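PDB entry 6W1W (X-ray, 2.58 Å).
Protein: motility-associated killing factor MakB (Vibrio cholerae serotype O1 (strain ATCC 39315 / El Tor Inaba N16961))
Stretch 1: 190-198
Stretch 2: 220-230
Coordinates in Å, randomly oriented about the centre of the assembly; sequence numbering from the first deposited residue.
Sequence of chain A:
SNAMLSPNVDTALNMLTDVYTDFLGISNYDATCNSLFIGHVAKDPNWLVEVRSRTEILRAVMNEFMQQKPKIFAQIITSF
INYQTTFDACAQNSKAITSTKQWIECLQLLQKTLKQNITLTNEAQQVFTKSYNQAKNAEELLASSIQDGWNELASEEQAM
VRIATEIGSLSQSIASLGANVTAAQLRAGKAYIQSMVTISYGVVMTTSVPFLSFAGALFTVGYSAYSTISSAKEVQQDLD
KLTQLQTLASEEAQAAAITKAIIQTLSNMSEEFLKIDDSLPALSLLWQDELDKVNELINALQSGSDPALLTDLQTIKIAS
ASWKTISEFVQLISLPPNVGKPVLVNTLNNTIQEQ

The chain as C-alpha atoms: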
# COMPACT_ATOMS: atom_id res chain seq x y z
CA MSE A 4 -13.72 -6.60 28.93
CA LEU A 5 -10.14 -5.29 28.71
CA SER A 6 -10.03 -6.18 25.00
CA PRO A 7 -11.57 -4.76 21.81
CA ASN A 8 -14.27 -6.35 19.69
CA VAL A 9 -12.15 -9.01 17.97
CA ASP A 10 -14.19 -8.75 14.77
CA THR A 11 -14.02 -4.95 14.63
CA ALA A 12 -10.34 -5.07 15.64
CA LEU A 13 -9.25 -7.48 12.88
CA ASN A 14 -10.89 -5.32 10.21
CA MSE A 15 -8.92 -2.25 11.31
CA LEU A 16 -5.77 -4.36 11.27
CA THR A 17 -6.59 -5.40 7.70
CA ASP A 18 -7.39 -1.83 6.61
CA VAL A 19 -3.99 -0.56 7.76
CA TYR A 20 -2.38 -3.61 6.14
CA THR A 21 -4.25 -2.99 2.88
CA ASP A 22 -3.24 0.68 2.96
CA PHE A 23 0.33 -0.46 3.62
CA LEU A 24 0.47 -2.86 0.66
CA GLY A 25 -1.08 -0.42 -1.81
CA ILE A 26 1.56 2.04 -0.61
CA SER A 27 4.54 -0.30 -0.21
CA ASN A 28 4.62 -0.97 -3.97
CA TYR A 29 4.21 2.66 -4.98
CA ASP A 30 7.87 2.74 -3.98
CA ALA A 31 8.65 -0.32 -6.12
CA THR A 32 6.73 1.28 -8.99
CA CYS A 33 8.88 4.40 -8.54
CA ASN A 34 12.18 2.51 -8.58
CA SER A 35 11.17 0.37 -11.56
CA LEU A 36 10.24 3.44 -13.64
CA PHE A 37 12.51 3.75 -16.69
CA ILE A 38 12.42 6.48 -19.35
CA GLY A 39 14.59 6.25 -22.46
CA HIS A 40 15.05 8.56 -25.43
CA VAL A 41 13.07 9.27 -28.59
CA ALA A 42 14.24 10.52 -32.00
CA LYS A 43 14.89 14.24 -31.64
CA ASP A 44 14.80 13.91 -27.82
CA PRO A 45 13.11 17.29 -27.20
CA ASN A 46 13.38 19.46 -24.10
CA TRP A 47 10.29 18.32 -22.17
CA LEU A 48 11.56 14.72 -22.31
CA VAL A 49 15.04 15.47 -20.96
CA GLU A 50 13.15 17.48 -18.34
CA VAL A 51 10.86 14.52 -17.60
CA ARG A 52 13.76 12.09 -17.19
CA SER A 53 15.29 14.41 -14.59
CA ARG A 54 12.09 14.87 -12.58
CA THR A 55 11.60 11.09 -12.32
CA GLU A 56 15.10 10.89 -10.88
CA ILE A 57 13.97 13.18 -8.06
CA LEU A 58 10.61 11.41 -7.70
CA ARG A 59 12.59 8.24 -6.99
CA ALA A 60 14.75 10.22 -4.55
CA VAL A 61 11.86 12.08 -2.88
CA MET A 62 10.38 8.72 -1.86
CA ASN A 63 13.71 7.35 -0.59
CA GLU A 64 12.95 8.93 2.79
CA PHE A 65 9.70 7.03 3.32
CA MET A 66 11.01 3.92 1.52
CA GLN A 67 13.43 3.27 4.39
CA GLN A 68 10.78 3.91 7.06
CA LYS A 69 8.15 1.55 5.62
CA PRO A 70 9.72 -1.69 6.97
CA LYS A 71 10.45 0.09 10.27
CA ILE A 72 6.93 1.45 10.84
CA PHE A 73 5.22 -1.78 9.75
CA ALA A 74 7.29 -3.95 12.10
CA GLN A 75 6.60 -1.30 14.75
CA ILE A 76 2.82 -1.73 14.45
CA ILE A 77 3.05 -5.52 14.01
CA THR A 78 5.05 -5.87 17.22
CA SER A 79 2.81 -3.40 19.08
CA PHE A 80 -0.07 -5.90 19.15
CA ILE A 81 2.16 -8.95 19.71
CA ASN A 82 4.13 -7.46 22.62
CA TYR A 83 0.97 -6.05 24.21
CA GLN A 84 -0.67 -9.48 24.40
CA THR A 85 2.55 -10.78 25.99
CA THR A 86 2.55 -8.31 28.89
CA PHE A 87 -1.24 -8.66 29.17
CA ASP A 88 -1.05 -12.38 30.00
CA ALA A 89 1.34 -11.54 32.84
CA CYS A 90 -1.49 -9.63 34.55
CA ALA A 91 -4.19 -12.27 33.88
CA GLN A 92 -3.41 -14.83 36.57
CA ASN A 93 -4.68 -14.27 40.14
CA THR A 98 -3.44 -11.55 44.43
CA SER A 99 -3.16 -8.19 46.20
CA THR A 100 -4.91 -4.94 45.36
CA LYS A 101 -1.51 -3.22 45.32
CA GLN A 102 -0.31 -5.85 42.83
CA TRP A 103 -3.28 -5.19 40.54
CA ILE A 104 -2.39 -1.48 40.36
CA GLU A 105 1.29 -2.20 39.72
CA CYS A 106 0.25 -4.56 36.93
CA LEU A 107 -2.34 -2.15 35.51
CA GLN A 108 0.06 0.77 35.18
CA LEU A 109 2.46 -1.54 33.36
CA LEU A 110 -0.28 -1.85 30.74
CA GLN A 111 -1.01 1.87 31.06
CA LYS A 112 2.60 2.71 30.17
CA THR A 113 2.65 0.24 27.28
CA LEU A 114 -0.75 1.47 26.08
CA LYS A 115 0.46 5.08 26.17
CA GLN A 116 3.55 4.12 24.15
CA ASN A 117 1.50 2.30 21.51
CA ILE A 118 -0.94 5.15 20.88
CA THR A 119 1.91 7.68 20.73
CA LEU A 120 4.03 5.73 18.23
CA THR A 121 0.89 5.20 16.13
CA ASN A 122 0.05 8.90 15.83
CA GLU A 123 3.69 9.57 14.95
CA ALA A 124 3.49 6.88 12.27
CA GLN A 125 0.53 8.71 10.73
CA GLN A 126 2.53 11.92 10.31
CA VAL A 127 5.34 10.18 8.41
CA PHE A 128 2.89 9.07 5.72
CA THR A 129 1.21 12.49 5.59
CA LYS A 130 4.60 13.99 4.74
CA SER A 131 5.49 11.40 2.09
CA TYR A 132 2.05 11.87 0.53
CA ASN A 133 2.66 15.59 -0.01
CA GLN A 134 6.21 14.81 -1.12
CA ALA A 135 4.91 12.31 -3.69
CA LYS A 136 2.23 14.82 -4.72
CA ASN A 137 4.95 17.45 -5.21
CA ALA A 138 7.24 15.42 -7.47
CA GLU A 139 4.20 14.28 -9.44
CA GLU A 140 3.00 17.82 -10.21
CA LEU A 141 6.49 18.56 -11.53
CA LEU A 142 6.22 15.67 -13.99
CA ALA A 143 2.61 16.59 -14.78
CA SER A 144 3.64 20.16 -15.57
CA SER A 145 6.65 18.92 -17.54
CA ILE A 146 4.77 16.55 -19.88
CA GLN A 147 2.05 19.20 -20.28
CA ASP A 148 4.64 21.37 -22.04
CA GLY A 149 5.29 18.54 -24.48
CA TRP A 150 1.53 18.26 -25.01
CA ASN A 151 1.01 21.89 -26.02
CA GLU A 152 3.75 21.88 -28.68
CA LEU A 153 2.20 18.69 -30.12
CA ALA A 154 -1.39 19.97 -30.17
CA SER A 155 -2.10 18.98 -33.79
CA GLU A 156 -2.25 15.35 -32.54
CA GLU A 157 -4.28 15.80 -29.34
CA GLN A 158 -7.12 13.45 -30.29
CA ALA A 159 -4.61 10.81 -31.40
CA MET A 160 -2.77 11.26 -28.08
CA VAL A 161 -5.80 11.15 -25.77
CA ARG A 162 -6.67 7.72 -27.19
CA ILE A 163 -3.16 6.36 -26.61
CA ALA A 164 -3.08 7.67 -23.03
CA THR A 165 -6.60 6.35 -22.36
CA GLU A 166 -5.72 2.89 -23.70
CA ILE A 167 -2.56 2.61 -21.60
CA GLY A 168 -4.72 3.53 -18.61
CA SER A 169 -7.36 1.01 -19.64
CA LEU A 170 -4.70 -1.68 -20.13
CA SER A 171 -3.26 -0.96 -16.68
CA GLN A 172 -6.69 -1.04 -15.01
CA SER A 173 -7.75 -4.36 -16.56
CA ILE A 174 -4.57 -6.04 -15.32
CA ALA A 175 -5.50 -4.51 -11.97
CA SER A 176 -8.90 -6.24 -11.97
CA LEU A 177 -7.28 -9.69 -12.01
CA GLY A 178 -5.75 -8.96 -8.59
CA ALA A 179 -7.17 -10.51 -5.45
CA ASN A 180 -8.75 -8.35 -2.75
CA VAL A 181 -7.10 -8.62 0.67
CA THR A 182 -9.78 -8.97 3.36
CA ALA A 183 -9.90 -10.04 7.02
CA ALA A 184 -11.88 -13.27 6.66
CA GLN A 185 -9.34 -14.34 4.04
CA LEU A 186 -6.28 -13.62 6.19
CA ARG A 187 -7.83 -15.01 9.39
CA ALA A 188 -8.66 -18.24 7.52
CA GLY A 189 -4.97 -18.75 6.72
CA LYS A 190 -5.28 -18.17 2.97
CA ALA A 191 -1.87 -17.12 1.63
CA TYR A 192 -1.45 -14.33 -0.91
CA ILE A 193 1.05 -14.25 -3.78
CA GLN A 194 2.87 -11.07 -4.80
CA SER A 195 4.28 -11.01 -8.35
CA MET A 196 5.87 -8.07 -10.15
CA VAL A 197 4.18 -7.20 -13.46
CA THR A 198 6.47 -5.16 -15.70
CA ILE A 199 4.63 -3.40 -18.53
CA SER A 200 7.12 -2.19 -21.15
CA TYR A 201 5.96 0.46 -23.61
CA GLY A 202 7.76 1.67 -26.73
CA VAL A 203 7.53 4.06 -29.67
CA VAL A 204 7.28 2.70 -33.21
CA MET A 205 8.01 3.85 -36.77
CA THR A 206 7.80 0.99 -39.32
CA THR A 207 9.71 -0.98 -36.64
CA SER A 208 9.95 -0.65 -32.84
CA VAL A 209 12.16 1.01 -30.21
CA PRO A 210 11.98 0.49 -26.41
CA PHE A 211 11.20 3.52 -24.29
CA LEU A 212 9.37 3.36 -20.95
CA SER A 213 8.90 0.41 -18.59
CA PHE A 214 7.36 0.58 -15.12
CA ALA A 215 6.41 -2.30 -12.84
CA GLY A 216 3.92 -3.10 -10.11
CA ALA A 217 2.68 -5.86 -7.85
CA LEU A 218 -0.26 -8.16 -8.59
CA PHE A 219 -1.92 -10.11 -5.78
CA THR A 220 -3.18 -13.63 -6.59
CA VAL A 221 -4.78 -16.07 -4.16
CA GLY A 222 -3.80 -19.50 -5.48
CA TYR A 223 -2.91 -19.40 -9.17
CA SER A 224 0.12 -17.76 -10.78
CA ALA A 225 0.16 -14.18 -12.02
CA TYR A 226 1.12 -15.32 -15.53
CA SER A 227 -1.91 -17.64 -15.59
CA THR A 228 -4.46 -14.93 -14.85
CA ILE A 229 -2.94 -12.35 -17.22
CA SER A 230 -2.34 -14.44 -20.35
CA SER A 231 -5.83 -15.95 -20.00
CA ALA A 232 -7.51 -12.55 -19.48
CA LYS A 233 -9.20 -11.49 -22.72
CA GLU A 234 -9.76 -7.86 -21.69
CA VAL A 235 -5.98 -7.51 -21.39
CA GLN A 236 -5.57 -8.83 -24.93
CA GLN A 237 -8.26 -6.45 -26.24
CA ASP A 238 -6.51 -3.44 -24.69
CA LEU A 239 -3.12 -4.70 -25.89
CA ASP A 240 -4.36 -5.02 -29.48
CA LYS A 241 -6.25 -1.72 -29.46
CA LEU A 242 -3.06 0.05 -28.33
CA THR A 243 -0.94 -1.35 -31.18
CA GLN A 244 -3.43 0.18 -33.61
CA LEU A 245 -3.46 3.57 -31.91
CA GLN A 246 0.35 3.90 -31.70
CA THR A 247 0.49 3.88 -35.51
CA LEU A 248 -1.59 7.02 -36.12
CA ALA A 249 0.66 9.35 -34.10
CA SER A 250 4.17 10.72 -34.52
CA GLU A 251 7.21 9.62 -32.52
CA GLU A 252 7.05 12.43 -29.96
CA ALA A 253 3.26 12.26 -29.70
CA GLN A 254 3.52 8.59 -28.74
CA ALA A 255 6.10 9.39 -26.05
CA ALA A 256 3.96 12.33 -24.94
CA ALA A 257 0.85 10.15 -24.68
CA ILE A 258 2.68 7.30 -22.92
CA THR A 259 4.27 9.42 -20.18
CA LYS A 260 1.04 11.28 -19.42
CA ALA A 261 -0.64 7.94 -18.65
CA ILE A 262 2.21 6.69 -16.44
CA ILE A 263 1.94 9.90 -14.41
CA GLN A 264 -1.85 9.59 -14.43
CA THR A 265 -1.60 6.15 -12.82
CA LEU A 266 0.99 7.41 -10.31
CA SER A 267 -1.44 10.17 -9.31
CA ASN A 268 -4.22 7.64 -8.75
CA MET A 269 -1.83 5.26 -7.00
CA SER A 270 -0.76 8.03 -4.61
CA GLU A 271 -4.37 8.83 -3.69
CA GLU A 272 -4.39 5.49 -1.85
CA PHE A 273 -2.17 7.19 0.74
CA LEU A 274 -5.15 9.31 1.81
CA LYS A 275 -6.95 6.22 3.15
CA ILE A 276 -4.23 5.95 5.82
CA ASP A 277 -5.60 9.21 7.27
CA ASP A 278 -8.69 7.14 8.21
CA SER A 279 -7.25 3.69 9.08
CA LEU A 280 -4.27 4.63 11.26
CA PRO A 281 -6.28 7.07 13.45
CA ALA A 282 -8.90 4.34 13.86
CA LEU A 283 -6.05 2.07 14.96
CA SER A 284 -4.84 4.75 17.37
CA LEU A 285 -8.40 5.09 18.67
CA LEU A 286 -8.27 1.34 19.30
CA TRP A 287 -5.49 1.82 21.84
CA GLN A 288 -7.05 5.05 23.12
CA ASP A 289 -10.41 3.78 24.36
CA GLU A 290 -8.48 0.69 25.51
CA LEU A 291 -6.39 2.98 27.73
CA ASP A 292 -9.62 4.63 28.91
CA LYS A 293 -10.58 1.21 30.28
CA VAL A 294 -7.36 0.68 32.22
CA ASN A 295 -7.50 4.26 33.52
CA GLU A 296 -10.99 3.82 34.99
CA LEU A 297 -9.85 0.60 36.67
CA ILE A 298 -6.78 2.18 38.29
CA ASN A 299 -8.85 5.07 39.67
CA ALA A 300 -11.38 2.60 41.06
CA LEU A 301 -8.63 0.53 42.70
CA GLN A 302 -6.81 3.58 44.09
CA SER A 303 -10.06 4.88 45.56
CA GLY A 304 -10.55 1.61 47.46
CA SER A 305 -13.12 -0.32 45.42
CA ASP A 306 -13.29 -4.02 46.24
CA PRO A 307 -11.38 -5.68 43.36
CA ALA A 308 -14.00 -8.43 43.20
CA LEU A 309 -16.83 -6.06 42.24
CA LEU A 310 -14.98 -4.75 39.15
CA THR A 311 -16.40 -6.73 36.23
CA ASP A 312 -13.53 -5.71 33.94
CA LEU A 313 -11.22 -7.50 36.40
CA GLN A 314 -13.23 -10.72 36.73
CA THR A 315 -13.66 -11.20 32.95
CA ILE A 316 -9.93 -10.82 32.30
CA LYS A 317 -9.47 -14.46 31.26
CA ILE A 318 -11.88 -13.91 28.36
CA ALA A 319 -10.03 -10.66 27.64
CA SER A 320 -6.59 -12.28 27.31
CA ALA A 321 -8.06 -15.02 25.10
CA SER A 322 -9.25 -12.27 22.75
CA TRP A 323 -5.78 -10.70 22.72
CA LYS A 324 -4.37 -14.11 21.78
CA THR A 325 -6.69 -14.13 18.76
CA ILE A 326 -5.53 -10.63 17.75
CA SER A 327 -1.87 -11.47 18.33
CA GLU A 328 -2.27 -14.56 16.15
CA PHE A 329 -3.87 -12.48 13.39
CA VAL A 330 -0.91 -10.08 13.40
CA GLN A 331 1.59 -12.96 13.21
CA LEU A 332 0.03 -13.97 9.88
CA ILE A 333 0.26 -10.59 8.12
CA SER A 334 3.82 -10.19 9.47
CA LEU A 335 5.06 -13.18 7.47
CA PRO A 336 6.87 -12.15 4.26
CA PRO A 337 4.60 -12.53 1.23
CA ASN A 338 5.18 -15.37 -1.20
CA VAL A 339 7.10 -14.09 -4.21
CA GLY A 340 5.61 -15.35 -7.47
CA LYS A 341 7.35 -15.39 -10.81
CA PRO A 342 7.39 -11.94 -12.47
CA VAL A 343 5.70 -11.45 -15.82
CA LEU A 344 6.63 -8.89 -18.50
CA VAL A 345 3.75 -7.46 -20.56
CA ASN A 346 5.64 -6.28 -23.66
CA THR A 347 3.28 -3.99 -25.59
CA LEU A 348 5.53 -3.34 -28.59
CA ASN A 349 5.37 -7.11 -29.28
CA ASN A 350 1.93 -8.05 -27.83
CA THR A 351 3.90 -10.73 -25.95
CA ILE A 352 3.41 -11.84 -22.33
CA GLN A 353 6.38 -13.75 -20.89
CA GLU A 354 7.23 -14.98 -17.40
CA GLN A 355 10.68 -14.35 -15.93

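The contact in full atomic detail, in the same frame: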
# COMPACT_ATOMS: atom_id res chain seq x y z
N LYS A 190 -5.55 -18.25 4.40
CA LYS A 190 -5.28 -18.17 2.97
C LYS A 190 -4.06 -17.29 2.70
O LYS A 190 -3.96 -16.18 3.22
CB LYS A 190 -6.50 -17.63 2.23
CG LYS A 190 -7.40 -18.70 1.63
CD LYS A 190 -7.95 -19.65 2.69
CE LYS A 190 -8.80 -20.75 2.06
NZ LYS A 190 -9.33 -21.70 3.07
N ALA A 191 -3.13 -17.80 1.90
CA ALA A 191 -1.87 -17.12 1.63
C ALA A 191 -1.95 -16.39 0.30
O ALA A 191 -2.42 -16.95 -0.70
CB ALA A 191 -0.71 -18.12 1.61
N TYR A 192 -1.49 -15.14 0.29
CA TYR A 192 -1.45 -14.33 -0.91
C TYR A 192 -0.12 -14.49 -1.64
O TYR A 192 0.88 -14.93 -1.07
CB TYR A 192 -1.70 -12.85 -0.56
CG TYR A 192 -3.16 -12.55 -0.28
CD1 TYR A 192 -3.89 -11.69 -1.10
CD2 TYR A 192 -3.82 -13.14 0.78
CE1 TYR A 192 -5.23 -11.42 -0.85
CE2 TYR A 192 -5.16 -12.88 1.04
CZ TYR A 192 -5.86 -12.02 0.22
OH TYR A 192 -7.18 -11.77 0.49
N ILE A 193 -0.12 -14.15 -2.93
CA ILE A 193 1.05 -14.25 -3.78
C ILE A 193 1.29 -12.90 -4.44
O ILE A 193 0.39 -12.36 -5.09
CB ILE A 193 0.90 -15.35 -4.85
CG1 ILE A 193 0.93 -16.73 -4.19
CG2 ILE A 193 1.99 -15.22 -5.91
CD1 ILE A 193 0.87 -17.88 -5.17
N GLN A 194 2.49 -12.36 -4.26
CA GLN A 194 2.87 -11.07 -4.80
C GLN A 194 3.85 -11.28 -5.95
O GLN A 194 4.95 -11.81 -5.74
CB GLN A 194 3.48 -10.19 -3.71
CG GLN A 194 4.07 -8.87 -4.20
CD GLN A 194 4.47 -7.96 -3.05
OE1 GLN A 194 3.90 -8.04 -1.96
NE2 GLN A 194 5.45 -7.09 -3.29
N SER A 195 3.45 -10.88 -7.16
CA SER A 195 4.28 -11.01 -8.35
C SER A 195 4.40 -9.66 -9.03
O SER A 195 3.43 -8.90 -9.09
CB SER A 195 3.69 -12.04 -9.33
OG SER A 195 3.06 -13.12 -8.65
N MET A 196 5.60 -9.36 -9.54
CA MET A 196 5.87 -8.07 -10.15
C MET A 196 5.53 -8.13 -11.64
O MET A 196 6.08 -8.95 -12.38
CB MET A 196 7.34 -7.67 -9.95
CG MET A 196 7.72 -7.39 -8.50
SD MET A 196 6.62 -6.21 -7.67
CE MET A 196 6.84 -4.75 -8.69
N VAL A 197 4.63 -7.25 -12.07
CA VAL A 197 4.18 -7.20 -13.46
C VAL A 197 4.83 -5.97 -14.10
O VAL A 197 4.39 -4.84 -13.88
CB VAL A 197 2.66 -7.15 -13.56
CG1 VAL A 197 2.23 -7.13 -15.02
CG2 VAL A 197 2.05 -8.33 -12.83
N THR A 198 5.87 -6.21 -14.89
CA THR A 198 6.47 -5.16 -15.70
C THR A 198 5.68 -4.99 -16.99
O THR A 198 5.47 -5.96 -17.73
CB THR A 198 7.92 -5.52 -16.02
OG1 THR A 198 8.61 -5.85 -14.81
CG2 THR A 198 8.61 -4.35 -16.71
N THR A 220 -2.38 -12.46 -6.20
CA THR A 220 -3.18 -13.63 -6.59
C THR A 220 -3.32 -14.56 -5.39
O THR A 220 -2.43 -14.66 -4.55
CB THR A 220 -2.54 -14.37 -7.77
OG1 THR A 220 -1.23 -14.83 -7.41
CG2 THR A 220 -2.44 -13.46 -8.99
N VAL A 221 -4.46 -15.26 -5.33
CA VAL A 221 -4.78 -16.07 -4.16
C VAL A 221 -4.14 -17.45 -4.24
O VAL A 221 -3.53 -17.92 -3.28
CB VAL A 221 -6.30 -16.15 -3.96
CG1 VAL A 221 -6.80 -14.96 -3.16
CG2 VAL A 221 -7.01 -16.24 -5.30
N GLY A 222 -4.29 -18.13 -5.38
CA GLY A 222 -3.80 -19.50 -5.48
C GLY A 222 -3.12 -19.83 -6.79
O GLY A 222 -2.22 -20.68 -6.83
N TYR A 223 -3.53 -19.18 -7.87
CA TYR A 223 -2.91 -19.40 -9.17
C TYR A 223 -1.73 -18.45 -9.35
O TYR A 223 -1.44 -17.60 -8.51
CB TYR A 223 -3.94 -19.24 -10.28
CG TYR A 223 -4.93 -18.12 -10.08
CD1 TYR A 223 -6.11 -18.32 -9.37
CD2 TYR A 223 -4.71 -16.87 -10.64
CE1 TYR A 223 -7.02 -17.31 -9.20
CE2 TYR A 223 -5.62 -15.85 -10.47
CZ TYR A 223 -6.77 -16.07 -9.76
OH TYR A 223 -7.68 -15.04 -9.60
N SER A 224 -1.02 -18.61 -10.47
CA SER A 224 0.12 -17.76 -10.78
C SER A 224 -0.34 -16.48 -11.46
O SER A 224 -1.42 -16.42 -12.06
CB SER A 224 1.13 -18.50 -11.67
OG SER A 224 0.74 -18.46 -13.03
N ALA A 225 0.50 -15.45 -11.38
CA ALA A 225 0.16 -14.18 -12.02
C ALA A 225 0.18 -14.30 -13.53
O ALA A 225 -0.65 -13.68 -14.21
CB ALA A 225 1.12 -13.09 -11.55
N TYR A 226 1.11 -15.09 -14.08
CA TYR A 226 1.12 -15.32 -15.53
C TYR A 226 -0.19 -15.96 -15.98
O TYR A 226 -0.74 -15.59 -17.02
CB TYR A 226 2.30 -16.21 -15.92
CG TYR A 226 2.38 -16.50 -17.40
CD1 TYR A 226 2.86 -15.55 -18.29
CD2 TYR A 226 1.99 -17.72 -17.91
CE1 TYR A 226 2.94 -15.81 -19.65
CE2 TYR A 226 2.06 -18.00 -19.27
CZ TYR A 226 2.54 -17.04 -20.14
OH TYR A 226 2.61 -17.31 -21.48
N SER A 227 -0.70 -16.92 -15.20
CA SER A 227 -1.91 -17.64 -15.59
C SER A 227 -3.10 -16.71 -15.75
O SER A 227 -3.87 -16.82 -16.71
CB SER A 227 -2.23 -18.74 -14.57
OG SER A 227 -1.41 -19.88 -14.76
N THR A 228 -3.27 -15.78 -14.82
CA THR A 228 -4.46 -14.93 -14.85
C THR A 228 -4.35 -13.84 -15.91
O THR A 228 -5.37 -13.39 -16.43
CB THR A 228 -4.71 -14.33 -13.46
OG1 THR A 228 -6.01 -13.72 -13.41
CG2 THR A 228 -3.64 -13.30 -13.10
N ILE A 229 -3.12 -13.44 -16.27
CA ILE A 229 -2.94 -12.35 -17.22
C ILE A 229 -3.05 -12.85 -18.66
O ILE A 229 -3.78 -12.27 -19.47
CB ILE A 229 -1.60 -11.63 -16.98
CG1 ILE A 229 -1.58 -10.96 -15.61
CG2 ILE A 229 -1.33 -10.61 -18.09
CD1 ILE A 229 -0.22 -10.34 -15.24
N SER A 230 -2.31 -13.91 -18.99
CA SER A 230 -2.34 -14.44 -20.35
C SER A 230 -3.72 -14.94 -20.74
O SER A 230 -4.12 -14.84 -21.90
CB SER A 230 -1.30 -15.55 -20.51
OG SER A 230 -1.34 -16.45 -19.42

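A single antiparallel bridge can anchor two segments while side chains extend the contact beyond it, and MakB offers a compact example. Ile 193 and Thr 220 form a hydrogen-bonded pair: Ile 193 N donates to Thr 220 O at 2.9 Å, and Thr 220 N donates to Ile 193 O at 3.0 Å, the second bond being the straighter. Just beyond this pair the pattern is not continued: Ala 191 O and Val 221 O lie 3.0 Å apart, and as two acceptors they form no hydrogen bond.

The bridged residues place their side chains on the same face of the sheet, with Ile 193 CB 3.4 Å from Thr 220 OG1. Thr 220 OG1 is engaged within its own segment, donating to Tyr 223 O at 3.0 Å, tying it to the following turn. Ile 193 CD1 reaches the same carbonyl, 4.1 Å from Tyr 223 O.

After the turn, Ser 224 caps the helix: its OG accepts from Ser 227 N at 3.0 Å. The alternation of the strand then directs Ser 195 and Val 197 toward the helix, while Gln 194 and Met 196 point away. Ser 195 OG lies 3.5 Å from Ala 225 CB, and one helical turn later Val 197 CG2 meets Ile 229 CD1 at 3.9 Å, an apolar contact between buried side chains.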